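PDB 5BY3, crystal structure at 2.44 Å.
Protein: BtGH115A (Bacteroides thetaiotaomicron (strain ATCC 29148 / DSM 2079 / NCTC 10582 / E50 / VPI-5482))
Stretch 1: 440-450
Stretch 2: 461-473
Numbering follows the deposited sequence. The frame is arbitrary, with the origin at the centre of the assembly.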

# COMPACT_ATOMS: atom_id res chain seq x y z
N ALA A 440 -0.46 -0.58 -9.08
CA ALA A 440 0.07 -0.01 -7.84
C ALA A 440 1.51 -0.45 -7.65
O ALA A 440 2.02 -0.41 -6.50
CB ALA A 440 -0.74 -0.51 -6.65
N GLU A 441 2.11 -0.93 -8.75
CA GLU A 441 3.45 -1.44 -8.76
C GLU A 441 4.43 -0.59 -7.95
O GLU A 441 5.24 -1.09 -7.14
CB GLU A 441 3.96 -1.52 -10.19
CG GLU A 441 3.20 -2.48 -11.11
CD GLU A 441 2.15 -1.80 -11.99
OE1 GLU A 441 1.76 -0.63 -11.73
OE2 GLU A 441 1.72 -2.45 -12.97
N TYR A 442 4.36 0.72 -8.14
CA TYR A 442 5.29 1.57 -7.48
C TYR A 442 5.05 1.59 -5.95
O TYR A 442 5.99 1.29 -5.19
CB TYR A 442 5.35 3.00 -8.09
CG TYR A 442 6.33 3.82 -7.27
CD1 TYR A 442 7.70 3.53 -7.30
CD2 TYR A 442 5.89 4.79 -6.36
CE1 TYR A 442 8.58 4.21 -6.51
CE2 TYR A 442 6.79 5.49 -5.55
CZ TYR A 442 8.14 5.18 -5.65
OH TYR A 442 9.06 5.83 -4.89
N GLN A 443 3.82 1.92 -5.51
CA GLN A 443 3.50 2.00 -4.06
C GLN A 443 3.83 0.70 -3.29
O GLN A 443 4.35 0.74 -2.17
CB GLN A 443 2.05 2.39 -3.79
CG GLN A 443 1.66 3.81 -4.25
CD GLN A 443 1.11 3.90 -5.68
OE1 GLN A 443 1.28 2.98 -6.50
NE2 GLN A 443 0.45 5.02 -6.01
N ILE A 444 3.57 -0.44 -3.95
CA ILE A 444 3.82 -1.75 -3.43
C ILE A 444 5.32 -1.89 -3.17
O ILE A 444 5.73 -2.34 -2.10
CB ILE A 444 3.31 -2.85 -4.39
CG1 ILE A 444 1.77 -2.82 -4.47
CG2 ILE A 444 3.80 -4.25 -3.99
CD1 ILE A 444 1.16 -3.61 -5.63
N GLU A 445 6.14 -1.50 -4.13
CA GLU A 445 7.56 -1.67 -3.95
C GLU A 445 8.10 -0.71 -2.88
O GLU A 445 8.98 -1.07 -2.09
CB GLU A 445 8.31 -1.50 -5.27
CG GLU A 445 9.79 -1.87 -5.17
CD GLU A 445 10.49 -1.85 -6.51
OE1 GLU A 445 9.84 -2.04 -7.55
OE2 GLU A 445 11.73 -1.65 -6.51
N LEU A 446 7.56 0.50 -2.84
CA LEU A 446 7.90 1.42 -1.78
C LEU A 446 7.59 0.79 -0.40
O LEU A 446 8.47 0.68 0.44
CB LEU A 446 7.16 2.76 -1.95
CG LEU A 446 7.43 3.87 -0.91
CD1 LEU A 446 8.93 4.25 -0.79
CD2 LEU A 446 6.55 5.08 -1.24
N PHE A 447 6.35 0.37 -0.19
CA PHE A 447 5.95 -0.30 1.01
C PHE A 447 6.91 -1.46 1.34
O PHE A 447 7.31 -1.60 2.48
CB PHE A 447 4.52 -0.82 0.81
CG PHE A 447 3.80 -1.20 2.08
CD1 PHE A 447 3.86 -2.50 2.58
CD2 PHE A 447 3.03 -0.26 2.77
CE1 PHE A 447 3.19 -2.86 3.75
CE2 PHE A 447 2.35 -0.61 3.93
CZ PHE A 447 2.43 -1.91 4.41
N MSE A 448 7.28 -2.26 0.34
CA MSE A 448 8.06 -3.48 0.59
C MSE A 448 9.48 -3.16 0.89
O MSE A 448 10.09 -3.86 1.72
CB MSE A 448 7.99 -4.56 -0.50
CG MSE A 448 6.59 -5.17 -0.67
SE MSE A 448 5.80 -5.88 1.00
CE MSE A 448 3.95 -5.50 0.52
N ASP A 449 10.01 -2.11 0.24
CA ASP A 449 11.32 -1.52 0.58
C ASP A 449 11.35 -1.00 2.01
O ASP A 449 12.34 -1.22 2.72
CB ASP A 449 11.72 -0.37 -0.37
CG ASP A 449 12.19 -0.87 -1.75
OD1 ASP A 449 12.48 -2.07 -1.89
OD2 ASP A 449 12.27 -0.06 -2.70
N MSE A 450 10.27 -0.31 2.43
CA MSE A 450 10.17 0.24 3.78
C MSE A 450 10.31 -0.88 4.76
O MSE A 450 11.16 -0.82 5.64
CB MSE A 450 8.91 1.06 3.95
CG MSE A 450 9.27 2.45 3.45
SE MSE A 450 7.67 3.57 3.40
CE MSE A 450 8.02 4.18 5.25
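Stretch 2 (461-473) GVTAHLKHWLERE

Stretch 2 is helical from Val462 to Glu473, with Gly461 at the N-cap position. Its phi/psi values stay in the alpha region from Val462 onward, and i to i+4 backbone hydrogen bonds run from His465 N to Gly461 O (3.2 Å) through Glu473 N to Trp469 O (2.9 Å). It packs against helix 441-450 with the N-to-C directions 122° apart, a signed crossing angle of 122°, so the two helices run obliquely and more nearly antiparallel than parallel. The axes come no closer than 11.5 Å. That is a wide separation, and side chains rather than backbones fill it. The register agrees with the direction: Tyr442 CA lies 8.1 Å from Trp469 CA, and Leu446 CA lies 7.9 Å from His465 CA, so an advance of four residues on one helix matches a retreat of four on the other. The contact buries 474 Å², both sides summed.

On stretch 2, the CA-to-CB bonds of His465, Trp469 and Arg472 point toward stretch 1, and all three residues have chi1 in the t well. Leu466 leaves its helix sideways, also with chi1 t, yet still reaches the contact.

Charged interactions centre on Glu445. Its carboxylate forms a salt bridge with Arg472, with Glu445 OE2 2.7 Å from Arg472 NH1 at an N-H...acceptor angle of 154°. Arg472 NH2 adds a hydrogen bond to Glu445 OE1 (3.1 Å, 158°) and a weak one to Glu445 OE2 (3.2 Å, 131°). The carboxylate meets the guanidinium at its edge, near the plane, where the N-H groups point. Within stretch 2, Arg472 NE also donates to Glu473 OE2 at 2.6 Å, so the guanidinium is shared between two acidic side chains.

Neutral donors and ring nitrogens supply the other polar contacts. Trp469 NE1 donates to Glu445 OE1 at 2.8 Å (146°), so this glutamate holds both Trp469 and Arg472. His465 uses both ring nitrogens: His465 NE2 donates to Asp449 OD2 at 2.6 Å (163°), while His465 ND1 and Tyr442 OH are hydrogen-bonded at 2.7 Å with a near-linear angle of 173°. Both partners lie at the edge of the imidazole, near its plane. Tyr442 OH is also 3.2 Å from Leu466 N, but the angle is too poor for a hydrogen bond.

Aromatic and apolar packing fills the space around these bonds. Tyr442 turns its ring edge to the face of Trp469; the centroids of the Tyr442 ring and the Trp469 five-membered ring are 4.9 Å apart, the planes meet at 67°, and Tyr442 CD1 approaches Trp469 CD2 to 3.3 Å. Tyr442 CB lies 4.0 Å from the centroid of the Trp469 six-membered ring, 13° off its normal. Two leucine methyls make similar CH-pi contacts: Leu466 CD1 sits over the Tyr442 ring, 4.0 Å from its centroid, and Leu446 CD1 over the His465 ring, 3.6 Å from its centroid.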

# COMPACT_ATOMS: atom_id res chain seq x y z
N GLY A 461 15.76 10.57 -0.17
CA GLY A 461 14.39 11.08 -0.23
C GLY A 461 13.32 9.99 -0.42
O GLY A 461 13.60 8.86 -0.86
N VAL A 462 12.11 10.34 -0.08
CA VAL A 462 10.91 9.96 -0.83
C VAL A 462 11.16 10.16 -2.32
O VAL A 462 10.86 9.28 -3.09
CB VAL A 462 9.70 10.82 -0.34
CG1 VAL A 462 8.76 11.30 -1.45
CG2 VAL A 462 8.94 10.05 0.72
N THR A 463 11.71 11.31 -2.70
CA THR A 463 11.98 11.74 -4.08
C THR A 463 13.12 10.93 -4.69
O THR A 463 12.98 10.40 -5.80
CB THR A 463 12.24 13.28 -4.10
OG1 THR A 463 11.03 13.94 -3.69
CG2 THR A 463 12.69 13.83 -5.47
N ALA A 464 14.20 10.73 -3.93
CA ALA A 464 15.30 9.90 -4.39
C ALA A 464 14.90 8.43 -4.63
O ALA A 464 15.46 7.78 -5.53
CB ALA A 464 16.50 10.00 -3.46
N HIS A 465 13.94 7.93 -3.86
CA HIS A 465 13.38 6.58 -4.07
C HIS A 465 12.67 6.49 -5.43
O HIS A 465 13.00 5.63 -6.24
CB HIS A 465 12.46 6.15 -2.93
CG HIS A 465 12.05 4.70 -3.00
ND1 HIS A 465 10.92 4.27 -3.69
CD2 HIS A 465 12.62 3.58 -2.48
CE1 HIS A 465 10.83 2.95 -3.59
NE2 HIS A 465 11.83 2.51 -2.85
N LEU A 466 11.72 7.40 -5.69
CA LEU A 466 10.99 7.45 -6.98
C LEU A 466 11.91 7.67 -8.20
O LEU A 466 11.76 7.02 -9.22
CB LEU A 466 9.88 8.53 -6.92
CG LEU A 466 9.09 8.81 -8.20
CD1 LEU A 466 8.33 7.58 -8.68
CD2 LEU A 466 8.16 9.99 -8.01
N LYS A 467 12.87 8.60 -8.07
CA LYS A 467 13.87 8.83 -9.08
C LYS A 467 14.65 7.53 -9.42
O LYS A 467 14.75 7.16 -10.57
CB LYS A 467 14.82 9.91 -8.59
CG LYS A 467 15.90 10.32 -9.59
CD LYS A 467 16.78 11.41 -8.99
CE LYS A 467 18.17 11.37 -9.58
NZ LYS A 467 18.14 12.04 -10.90
N HIS A 468 15.17 6.85 -8.41
CA HIS A 468 15.95 5.64 -8.59
C HIS A 468 15.09 4.57 -9.26
O HIS A 468 15.60 3.75 -10.06
CB HIS A 468 16.47 5.16 -7.24
CG HIS A 468 17.34 3.95 -7.32
ND1 HIS A 468 16.83 2.68 -7.48
CD2 HIS A 468 18.69 3.82 -7.26
CE1 HIS A 468 17.83 1.81 -7.53
NE2 HIS A 468 18.96 2.48 -7.39
N TRP A 469 13.79 4.60 -8.97
CA TRP A 469 12.87 3.59 -9.46
C TRP A 469 12.61 3.82 -10.94
O TRP A 469 12.72 2.88 -11.71
CB TRP A 469 11.56 3.58 -8.65
CG TRP A 469 10.62 2.43 -8.97
CD1 TRP A 469 10.67 1.14 -8.45
CD2 TRP A 469 9.49 2.44 -9.90
NE1 TRP A 469 9.64 0.39 -8.97
CE2 TRP A 469 8.91 1.15 -9.86
CE3 TRP A 469 8.90 3.43 -10.70
CZ2 TRP A 469 7.76 0.82 -10.61
CZ3 TRP A 469 7.75 3.10 -11.44
CH2 TRP A 469 7.19 1.81 -11.39
N LEU A 470 12.25 5.06 -11.32
CA LEU A 470 11.97 5.43 -12.76
C LEU A 470 13.18 5.26 -13.62
O LEU A 470 13.09 4.72 -14.74
CB LEU A 470 11.43 6.88 -12.94
CG LEU A 470 10.13 7.25 -12.19
CD1 LEU A 470 9.99 8.73 -11.97
CD2 LEU A 470 8.89 6.69 -12.84
N GLU A 471 14.32 5.71 -13.09
CA GLU A 471 15.61 5.50 -13.74
C GLU A 471 15.84 4.04 -13.98
O GLU A 471 16.23 3.68 -15.08
CB GLU A 471 16.77 6.11 -12.94
CG GLU A 471 16.84 7.61 -13.10
CD GLU A 471 17.98 8.24 -12.35
OE1 GLU A 471 18.45 7.65 -11.34
OE2 GLU A 471 18.38 9.35 -12.77
N ARG A 472 15.57 3.19 -12.98
CA ARG A 472 15.71 1.73 -13.17
C ARG A 472 14.71 1.12 -14.19
O ARG A 472 15.10 0.26 -14.99
CB ARG A 472 15.70 0.98 -11.82
CG ARG A 472 16.10 -0.50 -11.81
CD ARG A 472 15.65 -1.07 -10.45
NE ARG A 472 14.22 -1.43 -10.47
CZ ARG A 472 13.42 -1.69 -9.42
NH1 ARG A 472 13.85 -1.61 -8.18
NH2 ARG A 472 12.14 -2.02 -9.63
N GLU A 473 13.45 1.54 -14.17
CA GLU A 473 12.42 0.86 -15.01
C GLU A 473 12.36 1.41 -16.45
O GLU A 473 12.23 0.65 -17.42
CB GLU A 473 11.03 0.83 -14.36
CG GLU A 473 10.93 0.31 -12.92
CD GLU A 473 11.54 -1.07 -12.64
OE1 GLU A 473 10.80 -2.00 -12.39
OE2 GLU A 473 12.77 -1.23 -12.60